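Side-chain contacts in ykuJ (Bacillus subtilis, PDB 2FFG), which is of unknown function, a small dimeric protein of the DUF1797 family in which two helices pack on an antiparallel sheet: residues M5-R10 and M69-I74; Q26-F29 and E34-C37; K40-E43 and F48-T51. One frame throughout, in Å; residues are numbered along the deposited sequence.

Contact 1: M5-R10 and M69-I74; sequences MGIITR and MVSIEI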
# COMPACT_ATOMS: atom_id res chain seq x y z
N MSE A 5 -5.19 4.83 -13.08
CA MSE A 5 -3.76 5.05 -12.88
C MSE A 5 -3.37 4.51 -11.50
O MSE A 5 -2.41 3.75 -11.36
CB MSE A 5 -3.44 6.55 -12.98
CG MSE A 5 -1.99 6.96 -12.65
SE MSE A 5 -1.59 8.91 -12.78
CE MSE A 5 -2.11 9.46 -10.98
N GLY A 6 -4.15 4.90 -10.50
CA GLY A 6 -3.89 4.49 -9.13
C GLY A 6 -3.95 3.00 -8.87
O GLY A 6 -3.25 2.50 -7.99
N ILE A 7 -4.78 2.28 -9.62
CA ILE A 7 -4.91 0.83 -9.46
C ILE A 7 -3.72 0.09 -10.07
O ILE A 7 -3.26 -0.92 -9.54
CB ILE A 7 -6.18 0.30 -10.16
CG1 ILE A 7 -7.43 0.87 -9.50
CG2 ILE A 7 -6.17 -1.23 -10.17
CD1 ILE A 7 -7.64 0.63 -8.00
N ILE A 8 -3.25 0.60 -11.20
CA ILE A 8 -2.13 0.00 -11.89
C ILE A 8 -0.86 0.19 -11.08
O ILE A 8 -0.05 -0.72 -10.97
CB ILE A 8 -1.96 0.64 -13.28
CG1 ILE A 8 -3.22 0.39 -14.12
CG2 ILE A 8 -0.71 0.10 -13.95
CD1 ILE A 8 -3.33 1.22 -15.39
N THR A 9 -0.68 1.38 -10.52
CA THR A 9 0.49 1.65 -9.72
C THR A 9 0.55 0.65 -8.58
O THR A 9 1.56 -0.03 -8.37
CB THR A 9 0.46 3.08 -9.14
OG1 THR A 9 0.32 4.03 -10.20
CG2 THR A 9 1.75 3.37 -8.40
N ARG A 10 -0.56 0.54 -7.86
CA ARG A 10 -0.64 -0.37 -6.73
C ARG A 10 -0.34 -1.82 -7.11
O ARG A 10 0.25 -2.57 -6.32
CB ARG A 10 -2.02 -0.26 -6.08
CG ARG A 10 -2.25 1.06 -5.35
CD ARG A 10 -3.71 1.20 -4.92
NE ARG A 10 -3.93 2.35 -4.04
CZ ARG A 10 -3.90 3.62 -4.42
NH1 ARG A 10 -3.66 3.94 -5.68
NH2 ARG A 10 -4.12 4.58 -3.53
N MSE A 69 -5.10 -5.89 -17.77
CA MSE A 69 -6.38 -6.56 -17.80
C MSE A 69 -7.01 -6.81 -16.43
O MSE A 69 -8.23 -6.80 -16.30
CB MSE A 69 -6.25 -7.84 -18.59
CG MSE A 69 -5.96 -7.56 -20.04
SE MSE A 69 -5.65 -9.13 -21.06
CE MSE A 69 -7.46 -9.84 -21.04
N VAL A 70 -6.19 -7.06 -15.42
CA VAL A 70 -6.73 -7.28 -14.09
C VAL A 70 -7.13 -5.91 -13.53
O VAL A 70 -8.13 -5.78 -12.85
CB VAL A 70 -5.69 -7.98 -13.18
CG1 VAL A 70 -4.45 -7.11 -13.03
CG2 VAL A 70 -6.33 -8.28 -11.83
N SER A 71 -6.36 -4.89 -13.87
CA SER A 71 -6.64 -3.53 -13.43
C SER A 71 -8.00 -3.05 -13.94
O SER A 71 -8.76 -2.40 -13.23
CB SER A 71 -5.56 -2.57 -13.93
OG SER A 71 -4.31 -2.81 -13.29
N ILE A 72 -8.29 -3.38 -15.20
CA ILE A 72 -9.54 -3.00 -15.83
C ILE A 72 -10.72 -3.64 -15.13
O ILE A 72 -11.74 -3.00 -14.84
CB ILE A 72 -9.51 -3.41 -17.32
CG1 ILE A 72 -8.51 -2.53 -18.06
CG2 ILE A 72 -10.90 -3.34 -17.93
CD1 ILE A 72 -8.12 -3.03 -19.45
N GLU A 73 -10.57 -4.93 -14.86
CA GLU A 73 -11.60 -5.71 -14.19
C GLU A 73 -11.85 -5.11 -12.81
O GLU A 73 -13.01 -4.94 -12.40
CB GLU A 73 -11.11 -7.15 -14.06
CG GLU A 73 -12.11 -8.13 -13.46
CD GLU A 73 -13.22 -8.50 -14.42
OE1 GLU A 73 -12.95 -8.58 -15.64
OE2 GLU A 73 -14.35 -8.74 -13.94
N ILE A 74 -10.78 -4.79 -12.10
CA ILE A 74 -10.93 -4.20 -10.77
C ILE A 74 -11.68 -2.88 -10.88
O ILE A 74 -12.62 -2.62 -10.13
CB ILE A 74 -9.58 -3.96 -10.09
CG1 ILE A 74 -8.86 -5.29 -9.86
CG2 ILE A 74 -9.80 -3.27 -8.75
CD1 ILE A 74 -9.20 -6.53 -10.71
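Ser71 points at helix 3-21 and meets two successive branched residues, Ile7 and Ile8. The nearest approach is from Ile8, whose CG1 lies 3.5 Å from Ser71 OG and also rests against Ser71 CB. That methylene is placed by the first torsion of Ile8 (chi1 -62°), which sets CG1 beside the backbone N and opposite the carbonyl carbon. Ile7 uses its other branch: the CG2 methyl, anti to the backbone N, stands 4.0 Å from Ser71 OG and equally close to the CA of the serine. The same methyl comes within 4.4 Å of Ile74 CB, a looser apolar touch one turn further along helix 67-79. No hydrogen bond crosses between the segments. The Ser71 hydroxyl instead bonds to Ile67 O in the preceding turn, so the buried OG is satisfied within its own helix while the Ile8 CG1 methylene lies against it. The CA atoms of Ile8 and Ser71, the nearest across the segments, are 5.9 Å apart. The short axes run 132° apart, obliquely antiparallel. Ile7 and Ile74 continue onto Phe29 of strand 25-31, Ser71 also meets Leu11, and Val70 packs on Phe48 of strand 47-54.

Contact 2: Q26-F29 and E34-C37; sequences QRYF and EKIC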
# COMPACT_ATOMS: atom_id res chain seq x y z
N GLN A 26 -0.63 -10.11 -1.46
CA GLN A 26 -1.98 -9.69 -1.82
C GLN A 26 -2.40 -8.38 -1.17
O GLN A 26 -1.81 -7.94 -0.20
CB GLN A 26 -2.95 -10.78 -1.40
CG GLN A 26 -2.80 -11.15 0.06
CD GLN A 26 -3.87 -12.09 0.55
OE1 GLN A 26 -5.05 -11.77 0.51
NE2 GLN A 26 -3.45 -13.26 1.04
N ARG A 27 -3.43 -7.75 -1.74
CA ARG A 27 -3.98 -6.52 -1.20
C ARG A 27 -5.47 -6.40 -1.55
O ARG A 27 -5.97 -7.11 -2.43
CB ARG A 27 -3.21 -5.29 -1.68
CG ARG A 27 -3.43 -4.88 -3.12
CD ARG A 27 -2.40 -3.85 -3.54
NE ARG A 27 -2.59 -2.55 -2.90
CZ ARG A 27 -1.65 -1.59 -2.83
NH1 ARG A 27 -0.44 -1.79 -3.36
NH2 ARG A 27 -1.92 -0.43 -2.25
N TYR A 28 -6.16 -5.52 -0.84
CA TYR A 28 -7.58 -5.31 -1.04
C TYR A 28 -7.84 -4.00 -1.74
O TYR A 28 -7.01 -3.11 -1.75
CB TYR A 28 -8.32 -5.25 0.30
CG TYR A 28 -8.33 -6.53 1.07
CD1 TYR A 28 -9.26 -7.53 0.78
CD2 TYR A 28 -7.41 -6.77 2.09
CE1 TYR A 28 -9.27 -8.74 1.48
CE2 TYR A 28 -7.41 -7.98 2.81
CZ TYR A 28 -8.35 -8.96 2.49
OH TYR A 28 -8.36 -10.15 3.18
N PHE A 29 -9.01 -3.92 -2.34
CA PHE A 29 -9.45 -2.70 -2.99
C PHE A 29 -10.82 -2.55 -2.40
O PHE A 29 -11.68 -3.41 -2.56
CB PHE A 29 -9.53 -2.85 -4.50
CG PHE A 29 -8.20 -2.87 -5.17
CD1 PHE A 29 -7.45 -4.04 -5.22
CD2 PHE A 29 -7.67 -1.70 -5.70
CE1 PHE A 29 -6.18 -4.04 -5.79
CE2 PHE A 29 -6.40 -1.69 -6.27
CZ PHE A 29 -5.65 -2.86 -6.31
N GLU A 34 -15.53 -0.69 2.59
CA GLU A 34 -15.90 -2.08 2.37
C GLU A 34 -15.04 -2.80 1.32
O GLU A 34 -14.84 -2.30 0.22
CB GLU A 34 -17.37 -2.15 1.95
CG GLU A 34 -17.88 -3.54 1.65
CD GLU A 34 -19.28 -3.52 1.06
OE1 GLU A 34 -19.53 -2.68 0.17
OE2 GLU A 34 -20.12 -4.35 1.47
N LYS A 35 -14.54 -3.98 1.68
CA LYS A 35 -13.71 -4.76 0.78
C LYS A 35 -14.54 -5.26 -0.41
O LYS A 35 -15.48 -6.03 -0.23
CB LYS A 35 -13.11 -5.96 1.51
CG LYS A 35 -12.08 -5.61 2.58
CD LYS A 35 -11.79 -6.82 3.45
CE LYS A 35 -10.63 -6.57 4.41
NZ LYS A 35 -10.88 -5.43 5.33
N ILE A 36 -14.18 -4.82 -1.61
CA ILE A 36 -14.87 -5.24 -2.81
C ILE A 36 -14.15 -6.44 -3.40
O ILE A 36 -14.79 -7.40 -3.84
CB ILE A 36 -14.91 -4.12 -3.87
CG1 ILE A 36 -15.62 -2.90 -3.30
CG2 ILE A 36 -15.61 -4.62 -5.12
CD1 ILE A 36 -17.11 -3.08 -2.86
N CYS A 37 -12.82 -6.38 -3.41
CA CYS A 37 -12.00 -7.46 -3.94
C CYS A 37 -10.54 -7.42 -3.45
O CYS A 37 -10.07 -6.42 -2.91
CB CYS A 37 -12.02 -7.43 -5.48
SG CYS A 37 -11.23 -5.97 -6.22
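Lys35 lays its aliphatic chain across one face of the Tyr28 ring. Lys35 CE stands over the middle of that face, 3.7 Å from the ring centroid and only 5° off the normal, a CH-pi contact, while Lys35 CD rests nearer Tyr28 CD1 and CE1. A turn at the last torsion (chi4 60°) carries Lys35 NZ up from the ring yet keeps it over the same face, 4.9 Å from the Tyr28 centroid, at cation-pi distance. CE lies between NZ and the ring, so the closest touch is the CH-pi one and the cation-pi contact is the longer. A weak hydrogen bond to Ala20 O of the second subunit gives the ammonium another partner. On the reverse side of the hairpin Phe29 and Cys37 point the same way. Cys37 SG touches Phe29 CB at 3.9 Å and views the ring obliquely, a sulfur-aromatic contact rather than a stack over the face. Strands 25-31 and 34-42 form an antiparallel beta hairpin, and here it carries a classic beta bulge: Ile36 and Cys37 both stand opposite Phe29. Phe29 O accepts two bonds in the carbonyl plane, from Ile36 N at 3.0 Å and from Cys37 N at 3.3 Å. Phe29 N returns a bond to Cys37 O at 2.8 Å, so the backbone of Phe29 is gripped at both its N-H and its C=O. Ile36 CB lies 3.6 Å from Phe29 O, and the rest of its side chain leads off. Inward, the Phe29 ring meets Leu11 of helix 3-21, and Cys37 meets Ile74 and Leu50.

Contact 3: K40-E43 and F48-T51; sequences KYFE and FELT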
# COMPACT_ATOMS: atom_id res chain seq x y z
N LYS A 40 -4.01 -11.19 -5.57
CA LYS A 40 -2.81 -11.86 -5.12
C LYS A 40 -1.90 -12.08 -6.32
O LYS A 40 -2.35 -12.51 -7.39
CB LYS A 40 -3.18 -13.19 -4.47
CG LYS A 40 -2.05 -13.88 -3.74
CD LYS A 40 -2.59 -15.04 -2.91
CE LYS A 40 -1.50 -15.68 -2.06
NZ LYS A 40 -2.03 -16.77 -1.20
N TYR A 41 -0.62 -11.76 -6.16
CA TYR A 41 0.33 -11.94 -7.24
C TYR A 41 1.20 -13.16 -7.01
O TYR A 41 1.88 -13.25 -5.99
CB TYR A 41 1.24 -10.71 -7.38
CG TYR A 41 2.25 -10.86 -8.49
CD1 TYR A 41 1.84 -10.83 -9.83
CD2 TYR A 41 3.60 -11.07 -8.22
CE1 TYR A 41 2.75 -10.99 -10.87
CE2 TYR A 41 4.53 -11.23 -9.26
CZ TYR A 41 4.09 -11.19 -10.58
OH TYR A 41 4.99 -11.34 -11.62
N PHE A 42 1.17 -14.09 -7.96
CA PHE A 42 1.99 -15.30 -7.86
C PHE A 42 3.14 -15.18 -8.84
O PHE A 42 2.93 -15.14 -10.05
CB PHE A 42 1.17 -16.55 -8.20
CG PHE A 42 0.03 -16.81 -7.26
CD1 PHE A 42 -1.16 -16.10 -7.38
CD2 PHE A 42 0.16 -17.74 -6.25
CE1 PHE A 42 -2.21 -16.33 -6.49
CE2 PHE A 42 -0.89 -17.98 -5.35
CZ PHE A 42 -2.07 -17.28 -5.48
N GLU A 43 4.37 -15.12 -8.33
CA GLU A 43 5.54 -15.03 -9.21
C GLU A 43 5.90 -16.41 -9.72
O GLU A 43 7.05 -16.67 -10.10
CB GLU A 43 6.72 -14.41 -8.48
CG GLU A 43 7.33 -15.29 -7.42
CD GLU A 43 7.68 -14.51 -6.19
OE1 GLU A 43 6.75 -13.97 -5.54
OE2 GLU A 43 8.88 -14.42 -5.86
N PHE A 48 -1.83 -12.65 -11.80
CA PHE A 48 -2.60 -12.10 -10.71
C PHE A 48 -3.84 -12.95 -10.53
O PHE A 48 -4.41 -13.45 -11.50
CB PHE A 48 -3.03 -10.67 -11.03
CG PHE A 48 -1.89 -9.72 -11.20
CD1 PHE A 48 -1.13 -9.73 -12.36
CD2 PHE A 48 -1.57 -8.81 -10.20
CE1 PHE A 48 -0.06 -8.85 -12.52
CE2 PHE A 48 -0.50 -7.93 -10.35
CZ PHE A 48 0.25 -7.95 -11.50
N GLU A 49 -4.25 -13.13 -9.28
CA GLU A 49 -5.45 -13.88 -8.99
C GLU A 49 -6.41 -12.90 -8.31
O GLU A 49 -6.13 -12.39 -7.22
CB GLU A 49 -5.16 -15.05 -8.06
CG GLU A 49 -6.39 -15.88 -7.77
CD GLU A 49 -6.14 -16.94 -6.72
OE1 GLU A 49 -5.81 -16.58 -5.57
OE2 GLU A 49 -6.27 -18.14 -7.05
N LEU A 50 -7.52 -12.62 -8.97
CA LEU A 50 -8.50 -11.71 -8.42
C LEU A 50 -9.64 -12.46 -7.71
O LEU A 50 -10.24 -13.37 -8.28
CB LEU A 50 -9.08 -10.84 -9.53
CG LEU A 50 -10.11 -9.79 -9.12
CD1 LEU A 50 -9.44 -8.60 -8.47
CD2 LEU A 50 -10.88 -9.35 -10.35
N THR A 51 -9.90 -12.08 -6.47
CA THR A 51 -10.95 -12.67 -5.67
C THR A 51 -12.04 -11.61 -5.48
O THR A 51 -11.78 -10.51 -4.99
CB THR A 51 -10.39 -13.12 -4.31
OG1 THR A 51 -9.42 -14.15 -4.53
CG2 THR A 51 -11.49 -13.67 -3.43
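Tyr41 presents its ring edge to the face of Phe48, an aromatic pair on one face of the antiparallel beta hairpin of strands 34-42 and 47-54. CD1 of Tyr41 is poised over the middle of the phenylalanine ring, nearest to Phe48 CZ at 3.7 Å, and the planes stand 54° apart, an inclined edge-to-face pair. A chi1 of 180° swings the Tyr41 ring away from its own amide nitrogen, whereas the Phe48 ring lies beside its backbone N, and this brings the two rings together from a non-hydrogen-bonded pair. On the other face of the hairpin Phe42 approaches Glu49 with its ring edge, Phe42 CE1 lying 3.6 Å from Glu49 CB. The Glu49 carboxylate is turned 81° to the Phe42 ring. Lys40 and Glu49 make the neighbouring hydrogen-bonded pair, with Lys40 N to Glu49 O at 2.9 Å and Glu49 N to Lys40 O at 2.8 Å. Their charged ends, Lys40 NZ and Glu49 OE1, are 5.8 Å apart, too far for a salt bridge. Further out, the Phe48 ring lies against Ile67 of helix 67-79, and Tyr41 against Leu14 and Ala18 of helix 3-21. Putting an alanine at Phe48 would probably leave the Tyr41 edge without its aromatic face and open a gap beside Ile67. At the far end of the tyrosine, Tyr41 OH makes a weak hydrogen bond with Glu19 OE2.

Overall arrangement
From the N terminus, helix 3-21 supplies the first half of contact 1 and waits for its mate until helix 67-79, so contact 1 closes a loop holding the whole four-stranded sheet. Contacts 2 and 3 nest inside that loop, one after the other: 26-29 with 34-37 closes the first hairpin, and 40-43 with 48-51 closes the second, both drawing on strand 34-42. Strand 57-64 then leads to the closing helix. The three also touch one another: Arg10 of contact 1 packs on Arg27 of contact 2, Glu73 lies against Leu50 of contact 3, and Gln26 of contact 2 meets Lys40 of contact 3. Contacts 1 and 2 also border the second subunit.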